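Local coordinates for protein galactonate dehydratase (Zobellia galactanivorans, PDB 5OLC) that is an enzyme of the enolase superfamily, pairing a mandelate racemase-like N-terminal domain with an enolase-like C-terminal domain of the TIM-barrel class, at residues G49-G54 and G370-M375; A108-L113 and G283-K288; M200-H205 and W226-V231. All coordinates share one frame; numbering follows the deposited sequence.

Contact 1: G49-G54 and G370-M375; sequences GTYGWG and GVDVDM
Trp53 spreads one face of its indole over Val373. The CG2 methyl stands 3.5 Å from the centroid of the Trp53 six-membered ring and 12° off its normal, a CH-pi contact in which CG2 sits almost directly over the ring centre and the CB-CG2 bond lies along the face. With CG1 anti to the backbone N (chi1 164°), CG2 falls beside that N, and it is this branch that covers the ring, while CB itself comes 3.5 Å from Trp53 CZ2. A beta-branched residue suits the place: its short, stiff fork presents a compact apolar surface to a broad flat ring. Met375 adds a Met-aromatic contact at the rim of the same ring, its SD lying 3.8 Å from Trp53 CZ2 near the ring plane. Its bent chain folds the sulfur back to that edge from the beginning of the next helix.

Beside this apolar patch is a polar one. The Tyr51 hydroxyl hydrogen-bonds to the carboxylate of Asp372, with OH 2.7 Å from both OD1 and OD2; its single proton could serve either oxygen, and both stand at the edge of the phenol near its plane. The long tyrosine carries its hydroxyl across a gap that the backbones do not bridge. Asp372 OD1 also receives a weak bond from the N of Val373, which may help to orient the carboxylate.

The axes of strands 51-54 and 371-373 come within 7.6 Å, their directions 89° apart, so side chains make the join instead of backbone pairing. Strand 51-56 is an edge strand of the N-terminal antiparallel sheet within this chain; Gly52 and Gly54 pair with strand 36-46, and Lys43 makes a cation-pi contact with Tyr51. Strand 371-373 pairs with strand 350-357, and Ile310 of helix 309-321 packs against both Trp53 and Val373.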
ATOM      1  N   GLY A  49     -24.772  47.498  18.536  1.00 45.85           N
ATOM      2  CA  GLY A  49     -25.691  46.759  19.385  1.00 46.23           C
ATOM      3  C   GLY A  49     -26.328  45.510  18.813  1.00 51.66           C
ATOM      4  O   GLY A  49     -27.314  45.003  19.369  1.00 50.20           O
ATOM      5  N   THR A  50     -25.769  45.000  17.697  1.00 49.77           N
ATOM      6  CA  THR A  50     -26.185  43.731  17.105  1.00 48.61           C
ATOM      7  C   THR A  50     -25.453  42.681  17.914  1.00 50.58           C
ATOM      8  O   THR A  50     -24.215  42.726  18.020  1.00 49.57           O
ATOM      9  CB  THR A  50     -25.816  43.657  15.622  1.00 56.63           C
ATOM     10  OG1 THR A  50     -26.659  44.554  14.899  1.00 59.70           O
ATOM     11  CG2 THR A  50     -25.959  42.260  15.052  1.00 53.78           C
ATOM     12  N   TYR A  51     -26.217  41.779  18.545  1.00 46.05           N
ATOM     13  CA  TYR A  51     -25.614  40.686  19.293  1.00 44.59           C
ATOM     14  C   TYR A  51     -25.802  39.388  18.559  1.00 47.36           C
ATOM     15  O   TYR A  51     -26.607  39.315  17.636  1.00 46.12           O
ATOM     16  CB  TYR A  51     -26.120  40.613  20.729  1.00 45.54           C
ATOM     17  CG  TYR A  51     -27.601  40.339  20.879  1.00 47.02           C
ATOM     18  CD1 TYR A  51     -28.504  41.378  21.052  1.00 48.57           C
ATOM     19  CD2 TYR A  51     -28.080  39.035  21.005  1.00 47.62           C
ATOM     20  CE1 TYR A  51     -29.861  41.133  21.245  1.00 49.26           C
ATOM     21  CE2 TYR A  51     -29.432  38.776  21.209  1.00 48.45           C
ATOM     22  CZ  TYR A  51     -30.319  39.831  21.336  1.00 55.99           C
ATOM     23  OH  TYR A  51     -31.656  39.587  21.517  1.00 57.91           O
ATOM     24  N   GLY A  52     -25.029  38.390  18.960  1.00 46.31           N
ATOM     25  CA  GLY A  52     -25.042  37.029  18.433  1.00 46.98           C
ATOM     26  C   GLY A  52     -24.732  36.056  19.552  1.00 52.41           C
ATOM     27  O   GLY A  52     -23.809  36.289  20.345  1.00 49.71           O
ATOM     28  N   TRP A  53     -25.540  34.987  19.653  1.00 51.73           N
ATOM     29  CA  TRP A  53     -25.387  33.955  20.683  1.00 51.44           C
ATOM     30  C   TRP A  53     -24.659  32.690  20.161  1.00 50.11           C
ATOM     31  O   TRP A  53     -24.968  32.175  19.085  1.00 48.46           O
ATOM     32  CB  TRP A  53     -26.747  33.619  21.341  1.00 51.01           C
ATOM     33  CG  TRP A  53     -27.220  34.643  22.329  1.00 52.71           C
ATOM     34  CD1 TRP A  53     -28.246  35.531  22.167  1.00 56.03           C
ATOM     35  CD2 TRP A  53     -26.670  34.900  23.632  1.00 52.58           C
ATOM     36  NE1 TRP A  53     -28.379  36.317  23.294  1.00 55.32           N
ATOM     37  CE2 TRP A  53     -27.413  35.961  24.203  1.00 56.31           C
ATOM     38  CE3 TRP A  53     -25.645  34.311  24.390  1.00 53.28           C
ATOM     39  CZ2 TRP A  53     -27.162  36.440  25.494  1.00 54.98           C
ATOM     40  CZ3 TRP A  53     -25.385  34.803  25.653  1.00 54.24           C
ATOM     41  CH2 TRP A  53     -26.147  35.846  26.198  1.00 54.77           C
ATOM     42  N   GLY A  54     -23.680  32.233  20.930  1.00 44.72           N
ATOM     43  CA  GLY A  54     -22.869  31.064  20.607  1.00 43.66           C
ATOM     44  C   GLY A  54     -22.736  30.103  21.763  1.00 43.28           C
ATOM     45  O   GLY A  54     -23.141  30.416  22.875  1.00 43.89           O
ATOM     46  N   GLY A 370     -32.026  32.060  15.205  1.00 64.43           N
ATOM     47  CA  GLY A 370     -33.414  32.144  15.643  1.00 64.00           C
ATOM     48  C   GLY A 370     -33.542  31.844  17.110  1.00 66.40           C
ATOM     49  O   GLY A 370     -34.509  31.202  17.534  1.00 65.53           O
ATOM     50  N   VAL A 371     -32.534  32.313  17.880  1.00 62.99           N
ATOM     51  CA  VAL A 371     -32.434  32.119  19.327  1.00 62.67           C
ATOM     52  C   VAL A 371     -32.059  33.368  20.105  1.00 68.63           C
ATOM     53  O   VAL A 371     -31.278  34.218  19.637  1.00 67.84           O
ATOM     54  CB  VAL A 371     -31.508  30.957  19.766  1.00 65.00           C
ATOM     55  CG1 VAL A 371     -32.214  29.619  19.659  1.00 64.86           C
ATOM     56  CG2 VAL A 371     -30.158  30.979  19.051  1.00 64.03           C
ATOM     57  N   ASP A 372     -32.567  33.393  21.357  1.00 65.80           N
ATOM     58  CA  ASP A 372     -32.303  34.401  22.365  1.00 65.55           C
ATOM     59  C   ASP A 372     -32.070  33.769  23.737  1.00 69.79           C
ATOM     60  O   ASP A 372     -32.370  32.586  23.939  1.00 68.81           O
ATOM     61  CB  ASP A 372     -33.414  35.457  22.405  1.00 67.11           C
ATOM     62  CG  ASP A 372     -32.885  36.853  22.145  1.00 77.69           C
ATOM     63  OD1 ASP A 372     -31.748  37.155  22.596  1.00 76.71           O
ATOM     64  OD2 ASP A 372     -33.602  37.646  21.489  1.00 85.41           O
ATOM     65  N   VAL A 373     -31.493  34.561  24.660  1.00 66.62           N
ATOM     66  CA  VAL A 373     -31.216  34.150  26.033  1.00 66.56           C
ATOM     67  C   VAL A 373     -32.027  35.034  27.013  1.00 73.12           C
ATOM     68  O   VAL A 373     -31.929  36.266  26.945  1.00 73.65           O
ATOM     69  CB  VAL A 373     -29.687  34.164  26.328  1.00 69.01           C
ATOM     70  CG1 VAL A 373     -29.386  34.115  27.829  1.00 68.37           C
ATOM     71  CG2 VAL A 373     -28.967  33.040  25.582  1.00 68.62           C
ATOM     72  N   ASP A 374     -32.829  34.396  27.906  1.00 69.62           N
ATOM     73  CA  ASP A 374     -33.597  35.066  28.960  1.00 69.57           C
ATOM     74  C   ASP A 374     -32.533  35.518  29.963  1.00 74.77           C
ATOM     75  O   ASP A 374     -31.959  34.682  30.669  1.00 75.80           O
ATOM     76  CB  ASP A 374     -34.603  34.080  29.614  1.00 71.00           C
ATOM     77  CG  ASP A 374     -35.569  34.654  30.646  1.00 76.65           C
ATOM     78  OD1 ASP A 374     -35.277  35.733  31.203  1.00 76.39           O
ATOM     79  OD2 ASP A 374     -36.599  33.999  30.925  1.00 80.16           O
ATOM     80  N   MET A 375     -32.223  36.828  29.973  1.00 70.39           N
ATOM     81  CA  MET A 375     -31.153  37.411  30.790  1.00 69.96           C
ATOM     82  C   MET A 375     -31.379  37.316  32.315  1.00 72.31           C
ATOM     83  O   MET A 375     -30.414  37.447  33.078  1.00 69.32           O
ATOM     84  CB  MET A 375     -30.856  38.850  30.349  1.00 72.35           C
ATOM     85  CG  MET A 375     -30.387  38.948  28.900  1.00 75.99           C
ATOM     86  SD  MET A 375     -28.946  37.934  28.490  1.00 80.50           S
ATOM     87  CE  MET A 375     -27.631  39.160  28.594  1.00 77.24           C
TER

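Contact 2: A108-L113 and G283-K288; sequences AIDVAL and GLTEVK
Asp110 OD1 accepts the hydroxyl of Thr285 at 2.7 Å from OG1, through the syn lone pair that faces its sister oxygen. That sister, Asp110 OD2, takes the backbone N of Thr285 at 2.8 Å in an almost straight bond, with an N-H...O angle of 178°, and the N of Leu284 is equally near to OD2. Aspartate suits the place: its two oxygens serve the N-H and the hydroxyl of one threonine at once, and its short arm fits the close approach of the helices. With CG anti to its backbone N (chi1 -161°), Asp110 extends the group across to the N-terminal end of helix 283-296, where the helix dipole probably strengthens the attraction. Thr285 OG1 is itself held by Trp114 NE1.

Gly283 lies close against Asp110, their CA atoms 5.2 Å apart; Asp110 CB fills the direction a side chain would take, which, with the positive phi, suits glycine. Val111 CG2 packs 4.3 Å from Gly283 CA.

The helices meet nearly at right angles, and the whole contact is buried. Helix 101-120 of the N-terminal domain here docks against a helix of the barrel domain, consistent with the two-domain architecture of the enolase superfamily.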
ATOM      1  N   ALA A 108     -17.595  28.249  19.707  1.00 40.13           N
ATOM      2  CA  ALA A 108     -18.496  29.139  20.431  1.00 40.20           C
ATOM      3  C   ALA A 108     -18.551  30.525  19.796  1.00 47.16           C
ATOM      4  O   ALA A 108     -19.654  30.973  19.482  1.00 49.34           O
ATOM      5  CB  ALA A 108     -18.074  29.214  21.880  1.00 40.92           C
ATOM      6  N   ILE A 109     -17.371  31.171  19.536  1.00 42.78           N
ATOM      7  CA  ILE A 109     -17.263  32.468  18.849  1.00 41.83           C
ATOM      8  C   ILE A 109     -17.865  32.361  17.436  1.00 45.52           C
ATOM      9  O   ILE A 109     -18.675  33.204  17.075  1.00 44.99           O
ATOM     10  CB  ILE A 109     -15.793  32.988  18.835  1.00 44.72           C
ATOM     11  CG1 ILE A 109     -15.320  33.356  20.264  1.00 44.49           C
ATOM     12  CG2 ILE A 109     -15.615  34.175  17.867  1.00 44.23           C
ATOM     13  CD1 ILE A 109     -13.865  33.126  20.533  1.00 51.47           C
ATOM     14  N   ASP A 110     -17.500  31.310  16.659  1.00 42.95           N
ATOM     15  CA  ASP A 110     -18.003  31.074  15.299  1.00 42.75           C
ATOM     16  C   ASP A 110     -19.541  31.078  15.225  1.00 45.24           C
ATOM     17  O   ASP A 110     -20.095  31.914  14.518  1.00 44.31           O
ATOM     18  CB  ASP A 110     -17.400  29.795  14.682  1.00 45.19           C
ATOM     19  CG  ASP A 110     -17.502  29.724  13.169  1.00 60.74           C
ATOM     20  OD1 ASP A 110     -16.748  30.467  12.490  1.00 63.28           O
ATOM     21  OD2 ASP A 110     -18.318  28.909  12.661  1.00 62.68           O
ATOM     22  N   VAL A 111     -20.226  30.216  16.010  1.00 41.56           N
ATOM     23  CA  VAL A 111     -21.697  30.100  16.031  1.00 41.11           C
ATOM     24  C   VAL A 111     -22.360  31.471  16.303  1.00 46.94           C
ATOM     25  O   VAL A 111     -23.327  31.830  15.621  1.00 46.98           O
ATOM     26  CB  VAL A 111     -22.175  28.970  16.987  1.00 44.26           C
ATOM     27  CG1 VAL A 111     -23.696  28.837  17.007  1.00 43.73           C
ATOM     28  CG2 VAL A 111     -21.536  27.632  16.611  1.00 43.41           C
ATOM     29  N   ALA A 112     -21.793  32.267  17.233  1.00 43.13           N
ATOM     30  CA  ALA A 112     -22.281  33.629  17.503  1.00 41.72           C
ATOM     31  C   ALA A 112     -22.045  34.586  16.305  1.00 45.70           C
ATOM     32  O   ALA A 112     -22.901  35.434  16.053  1.00 46.47           O
ATOM     33  CB  ALA A 112     -21.656  34.186  18.781  1.00 41.80           C
ATOM     34  N   LEU A 113     -20.929  34.432  15.544  1.00 41.78           N
ATOM     35  CA  LEU A 113     -20.647  35.268  14.351  1.00 41.91           C
ATOM     36  C   LEU A 113     -21.579  34.928  13.168  1.00 48.95           C
ATOM     37  O   LEU A 113     -21.685  35.701  12.200  1.00 48.08           O
ATOM     38  CB  LEU A 113     -19.196  35.109  13.888  1.00 40.99           C
ATOM     39  CG  LEU A 113     -18.118  35.672  14.771  1.00 43.56           C
ATOM     40  CD1 LEU A 113     -16.781  35.068  14.412  1.00 42.77           C
ATOM     41  CD2 LEU A 113     -18.089  37.170  14.701  1.00 44.22           C
ATOM     42  N   GLY A 283     -17.015  25.077  14.902  1.00 41.45           N
ATOM     43  CA  GLY A 283     -18.188  25.895  14.619  1.00 41.93           C
ATOM     44  C   GLY A 283     -18.903  25.565  13.331  1.00 48.23           C
ATOM     45  O   GLY A 283     -18.706  24.486  12.767  1.00 48.91           O
ATOM     46  N   LEU A 284     -19.755  26.490  12.864  1.00 44.77           N
ATOM     47  CA  LEU A 284     -20.497  26.281  11.622  1.00 44.67           C
ATOM     48  C   LEU A 284     -19.590  26.331  10.408  1.00 46.97           C
ATOM     49  O   LEU A 284     -19.796  25.547   9.475  1.00 47.86           O
ATOM     50  CB  LEU A 284     -21.659  27.265  11.483  1.00 45.40           C
ATOM     51  CG  LEU A 284     -22.916  26.888  12.259  1.00 49.93           C
ATOM     52  CD1 LEU A 284     -23.767  28.094  12.507  1.00 49.62           C
ATOM     53  CD2 LEU A 284     -23.699  25.756  11.563  1.00 51.29           C
ATOM     54  N   THR A 285     -18.561  27.220  10.441  1.00 39.97           N
ATOM     55  CA  THR A 285     -17.557  27.368   9.394  1.00 38.03           C
ATOM     56  C   THR A 285     -16.853  26.069   9.183  1.00 42.15           C
ATOM     57  O   THR A 285     -16.781  25.644   8.050  1.00 43.96           O
ATOM     58  CB  THR A 285     -16.560  28.481   9.748  1.00 45.38           C
ATOM     59  OG1 THR A 285     -17.272  29.695   9.971  1.00 47.71           O
ATOM     60  CG2 THR A 285     -15.447  28.659   8.697  1.00 39.46           C
ATOM     61  N   GLU A 286     -16.336  25.419  10.242  1.00 40.72           N
ATOM     62  CA  GLU A 286     -15.603  24.167  10.045  1.00 41.67           C
ATOM     63  C   GLU A 286     -16.494  22.992   9.803  1.00 46.99           C
ATOM     64  O   GLU A 286     -16.160  22.249   8.897  1.00 49.62           O
ATOM     65  CB  GLU A 286     -14.581  23.851  11.131  1.00 43.18           C
ATOM     66  CG  GLU A 286     -13.379  23.080  10.591  1.00 51.14           C
ATOM     67  CD  GLU A 286     -12.306  23.898   9.888  1.00 71.93           C
ATOM     68  OE1 GLU A 286     -12.609  25.013   9.405  1.00 64.26           O
ATOM     69  OE2 GLU A 286     -11.150  23.418   9.830  1.00 58.83           O
ATOM     70  N   VAL A 287     -17.636  22.818  10.528  1.00 40.56           N
ATOM     71  CA  VAL A 287     -18.537  21.689  10.234  1.00 38.53           C
ATOM     72  C   VAL A 287     -19.007  21.745   8.781  1.00 44.35           C
ATOM     73  O   VAL A 287     -19.156  20.692   8.166  1.00 44.73           O
ATOM     74  CB  VAL A 287     -19.680  21.493  11.235  1.00 41.00           C
ATOM     75  CG1 VAL A 287     -20.611  20.365  10.790  1.00 41.02           C
ATOM     76  CG2 VAL A 287     -19.112  21.184  12.610  1.00 40.26           C
ATOM     77  N   LYS A 288     -19.128  22.958   8.192  1.00 41.92           N
ATOM     78  CA  LYS A 288     -19.455  23.086   6.755  1.00 41.63           C
ATOM     79  C   LYS A 288     -18.289  22.559   5.904  1.00 42.44           C
ATOM     80  O   LYS A 288     -18.521  21.876   4.909  1.00 40.65           O
ATOM     81  CB  LYS A 288     -19.765  24.541   6.353  1.00 44.00           C
ATOM     82  CG  LYS A 288     -21.087  24.725   5.590  1.00 59.37           C
ATOM     83  CD  LYS A 288     -21.167  24.003   4.232  1.00 68.33           C
ATOM     84  CE  LYS A 288     -21.988  24.768   3.225  1.00 77.49           C
ATOM     85  NZ  LYS A 288     -22.322  23.930   2.041  1.00 92.30           N
TER

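Contact 3: M200-H205 and W226-V231; sequences MIDSNH and WFEEPV
With CG anti to its carbonyl carbon (chi1 -60°) and bends at chi2 and chi3, Met200 curls over one face of the Trp226 indole. Its CG lies over the middle of the six-membered ring, and its SD stands 4.4 Å from that ring's centroid in a Met-aromatic contact; a flexible thioether can follow a flat surface in this way. In Ile201 the CG1 branch lies between the backbone N and the carbonyl carbon (chi1 57°), carrying CD1 over the Phe227 ring, 3.7 Å from its centroid. Pro230 CB covers the opposite face, so that the phenyl is sandwiched between two apolar groups, and Leu215 of helix 209-219 packs on the same side of the sheet.

The backbones beneath run parallel, with Glu228 N bonded to Ile201 O at 2.8 Å and Ile201 N to Trp226 O at 3.1 Å. Strands 198-202 and 224-228, joined through helix 209-219, form one beta-alpha-beta unit of the barrel. Asp202 and Glu228 lie on the face away from Ile201 and Phe227, with Asp202 OD2 and Glu228 OE2 3.7 Å apart. Lys172 makes a salt bridge to Glu228 and a weak, long ion pair to Asp202, probably easing the repulsion. Acidic residues at the C-terminal ends of successive barrel strands commonly bind a metal ion in relatives within this superfamily, and Asp202, Glu228 and Glu254 are consistent with such a site.

Beyond the strands, His205 N bonds to Glu229 O at 3.0 Å. Their side chains run alongside in the same direction, and Glu229 OE1 meets the imidazole edge in a weak bond from His205 ND1 at 2.9 Å, the carboxylate plane turned 90° to the ring. Glu229 OE2 takes the N of Gly253, while His205 NE2 bonds to Asp95 of a neighbouring subunit.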
ATOM      1  N   MET A 200     -31.238   3.380  17.691  1.00 65.47           N
ATOM      2  CA  MET A 200     -29.767   3.431  17.615  1.00 63.62           C
ATOM      3  C   MET A 200     -29.141   3.222  18.998  1.00 67.98           C
ATOM      4  O   MET A 200     -29.729   3.641  19.993  1.00 67.88           O
ATOM      5  CB  MET A 200     -29.277   4.770  17.027  1.00 64.83           C
ATOM      6  CG  MET A 200     -29.767   5.057  15.624  1.00 66.98           C
ATOM      7  SD  MET A 200     -31.415   5.808  15.546  1.00 69.62           S
ATOM      8  CE  MET A 200     -31.050   7.410  16.026  1.00 65.65           C
ATOM      9  N   ILE A 201     -27.944   2.605  19.053  1.00 64.88           N
ATOM     10  CA  ILE A 201     -27.216   2.340  20.299  1.00 65.37           C
ATOM     11  C   ILE A 201     -25.927   3.192  20.393  1.00 72.28           C
ATOM     12  O   ILE A 201     -25.232   3.373  19.392  1.00 71.89           O
ATOM     13  CB  ILE A 201     -26.965   0.820  20.535  1.00 68.28           C
ATOM     14  CG1 ILE A 201     -26.195   0.162  19.370  1.00 68.47           C
ATOM     15  CG2 ILE A 201     -28.290   0.103  20.782  1.00 69.27           C
ATOM     16  CD1 ILE A 201     -25.427  -1.104  19.710  1.00 71.66           C
ATOM     17  N   ASP A 202     -25.641   3.740  21.593  1.00 70.58           N
ATOM     18  CA  ASP A 202     -24.474   4.581  21.852  1.00 71.09           C
ATOM     19  C   ASP A 202     -23.666   4.049  23.035  1.00 77.01           C
ATOM     20  O   ASP A 202     -24.128   4.094  24.176  1.00 76.88           O
ATOM     21  CB  ASP A 202     -24.901   6.043  22.074  1.00 73.32           C
ATOM     22  CG  ASP A 202     -23.776   7.042  22.335  1.00 88.68           C
ATOM     23  OD1 ASP A 202     -22.594   6.718  22.028  1.00 88.91           O
ATOM     24  OD2 ASP A 202     -24.075   8.157  22.823  1.00 97.82           O
ATOM     25  N   SER A 203     -22.448   3.555  22.755  1.00 75.41           N
ATOM     26  CA  SER A 203     -21.546   2.988  23.752  1.00 75.95           C
ATOM     27  C   SER A 203     -20.863   4.039  24.606  1.00 82.47           C
ATOM     28  O   SER A 203     -20.752   3.846  25.814  1.00 82.16           O
ATOM     29  CB  SER A 203     -20.496   2.107  23.080  1.00 79.03           C
ATOM     30  OG  SER A 203     -19.402   1.820  23.937  1.00 86.93           O
ATOM     31  N   ASN A 204     -20.399   5.143  23.976  1.00 81.42           N
ATOM     32  CA  ASN A 204     -19.604   6.230  24.568  1.00 82.58           C
ATOM     33  C   ASN A 204     -18.219   5.663  24.844  1.00 89.02           C
ATOM     34  O   ASN A 204     -17.712   5.775  25.965  1.00 88.86           O
ATOM     35  CB  ASN A 204     -20.222   6.836  25.852  1.00 85.32           C
ATOM     36  CG  ASN A 204     -21.699   7.106  25.784  1.00118.60           C
ATOM     37  OD1 ASN A 204     -22.506   6.493  26.503  1.00114.35           O
ATOM     38  ND2 ASN A 204     -22.080   8.053  24.935  1.00111.20           N
ATOM     39  N   HIS A 205     -17.621   5.003  23.810  1.00 87.53           N
ATOM     40  CA  HIS A 205     -16.301   4.331  23.806  1.00 88.18           C
ATOM     41  C   HIS A 205     -16.059   3.453  25.069  1.00 93.00           C
ATOM     42  O   HIS A 205     -14.908   3.186  25.437  1.00 93.08           O
ATOM     43  CB  HIS A 205     -15.133   5.316  23.552  1.00 89.05           C
ATOM     44  CG  HIS A 205     -15.442   6.738  23.883  1.00 92.47           C
ATOM     45  ND1 HIS A 205     -16.118   7.549  22.992  1.00 94.36           N
ATOM     46  CD2 HIS A 205     -15.226   7.423  25.025  1.00 94.36           C
ATOM     47  CE1 HIS A 205     -16.269   8.708  23.608  1.00 93.99           C
ATOM     48  NE2 HIS A 205     -15.743   8.681  24.834  1.00 94.33           N
ATOM     49  N   TRP A 226     -27.945   2.385  13.761  1.00 66.20           N
ATOM     50  CA  TRP A 226     -26.504   2.634  13.828  1.00 65.47           C
ATOM     51  C   TRP A 226     -25.924   2.439  15.240  1.00 70.74           C
ATOM     52  O   TRP A 226     -26.652   2.508  16.232  1.00 70.46           O
ATOM     53  CB  TRP A 226     -26.062   3.995  13.212  1.00 63.26           C
ATOM     54  CG  TRP A 226     -26.261   5.215  14.055  1.00 63.54           C
ATOM     55  CD1 TRP A 226     -25.597   5.541  15.198  1.00 66.17           C
ATOM     56  CD2 TRP A 226     -27.078   6.345  13.730  1.00 63.46           C
ATOM     57  NE1 TRP A 226     -26.010   6.769  15.650  1.00 65.53           N
ATOM     58  CE2 TRP A 226     -26.928   7.284  14.773  1.00 66.87           C
ATOM     59  CE3 TRP A 226     -27.983   6.629  12.694  1.00 64.97           C
ATOM     60  CZ2 TRP A 226     -27.633   8.493  14.800  1.00 66.20           C
ATOM     61  CZ3 TRP A 226     -28.671   7.832  12.714  1.00 66.24           C
ATOM     62  CH2 TRP A 226     -28.484   8.755  13.750  1.00 66.79           C
ATOM     63  N   PHE A 227     -24.595   2.209  15.305  1.00 67.33           N
ATOM     64  CA  PHE A 227     -23.835   2.063  16.531  1.00 66.94           C
ATOM     65  C   PHE A 227     -22.893   3.267  16.652  1.00 69.60           C
ATOM     66  O   PHE A 227     -21.938   3.406  15.880  1.00 67.85           O
ATOM     67  CB  PHE A 227     -23.089   0.711  16.565  1.00 69.17           C
ATOM     68  CG  PHE A 227     -22.493   0.264  17.890  1.00 71.30           C
ATOM     69  CD1 PHE A 227     -22.611   1.053  19.032  1.00 74.79           C
ATOM     70  CD2 PHE A 227     -21.800  -0.941  17.987  1.00 73.72           C
ATOM     71  CE1 PHE A 227     -22.053   0.647  20.239  1.00 75.86           C
ATOM     72  CE2 PHE A 227     -21.248  -1.352  19.205  1.00 76.62           C
ATOM     73  CZ  PHE A 227     -21.371  -0.551  20.318  1.00 74.87           C
ATOM     74  N   GLU A 228     -23.214   4.155  17.615  1.00 66.76           N
ATOM     75  CA  GLU A 228     -22.495   5.392  17.913  1.00 66.81           C
ATOM     76  C   GLU A 228     -21.346   5.163  18.879  1.00 70.04           C
ATOM     77  O   GLU A 228     -21.507   4.464  19.882  1.00 68.76           O
ATOM     78  CB  GLU A 228     -23.455   6.474  18.437  1.00 68.47           C
ATOM     79  CG  GLU A 228     -22.974   7.888  18.155  1.00 81.13           C
ATOM     80  CD  GLU A 228     -23.892   8.997  18.632  1.00104.77           C
ATOM     81  OE1 GLU A 228     -25.006   9.124  18.077  1.00 93.32           O
ATOM     82  OE2 GLU A 228     -23.480   9.768  19.529  1.00103.06           O
ATOM     83  N   GLU A 229     -20.181   5.758  18.549  1.00 67.53           N
ATOM     84  CA  GLU A 229     -18.918   5.679  19.290  1.00 68.01           C
ATOM     85  C   GLU A 229     -18.671   4.248  19.892  1.00 72.62           C
ATOM     86  O   GLU A 229     -18.585   4.109  21.118  1.00 73.06           O
ATOM     87  CB  GLU A 229     -18.849   6.813  20.341  1.00 69.48           C
ATOM     88  CG  GLU A 229     -18.683   8.203  19.744  1.00 81.61           C
ATOM     89  CD  GLU A 229     -17.264   8.644  19.428  1.00104.24           C
ATOM     90  OE1 GLU A 229     -16.470   8.829  20.380  1.00 98.10           O
ATOM     91  OE2 GLU A 229     -16.969   8.887  18.235  1.00 94.77           O
ATOM     92  N   PRO A 230     -18.619   3.173  19.055  1.00 68.76           N
ATOM     93  CA  PRO A 230     -18.470   1.806  19.604  1.00 68.56           C
ATOM     94  C   PRO A 230     -17.169   1.497  20.347  1.00 72.67           C
ATOM     95  O   PRO A 230     -17.194   0.725  21.302  1.00 72.88           O
ATOM     96  CB  PRO A 230     -18.621   0.923  18.371  1.00 69.95           C
ATOM     97  CG  PRO A 230     -18.203   1.789  17.237  1.00 73.97           C
ATOM     98  CD  PRO A 230     -18.739   3.129  17.584  1.00 69.75           C
ATOM     99  N   VAL A 231     -16.040   2.052  19.884  1.00 68.97           N
ATOM    100  CA  VAL A 231     -14.724   1.881  20.510  1.00 69.06           C
ATOM    101  C   VAL A 231     -14.079   3.264  20.725  1.00 73.80           C
ATOM    102  O   VAL A 231     -14.704   4.285  20.417  1.00 74.61           O
ATOM    103  CB  VAL A 231     -13.782   0.889  19.764  1.00 73.26           C
ATOM    104  CG1 VAL A 231     -14.365  -0.524  19.711  1.00 73.08           C
ATOM    105  CG2 VAL A 231     -13.408   1.394  18.369  1.00 73.04           C
TER

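Contacts 1 and 2 both tie the N-terminal domain to the C-terminal one, and they touch: Ala112, in segment 108-113, packs against the backbone of residues 52-54. Helix 309-321 packs against both. Contact 2 is wholly buried and relies on a carboxylate from one helix set at the start of another, whereas contact 1, only partly buried, combines an aromatic-apolar overlap with a tyrosine-carboxylate bond. Contact 3, also buried, lies across the chain's centre from both, its centre about 34 Å from that of contact 1. Within the barrel, 200-205 and 226-231 are joined by backbone bonds as well as side-chain packing, with Asp202 and Glu228 on one face and Ile201 and Phe227 on the other.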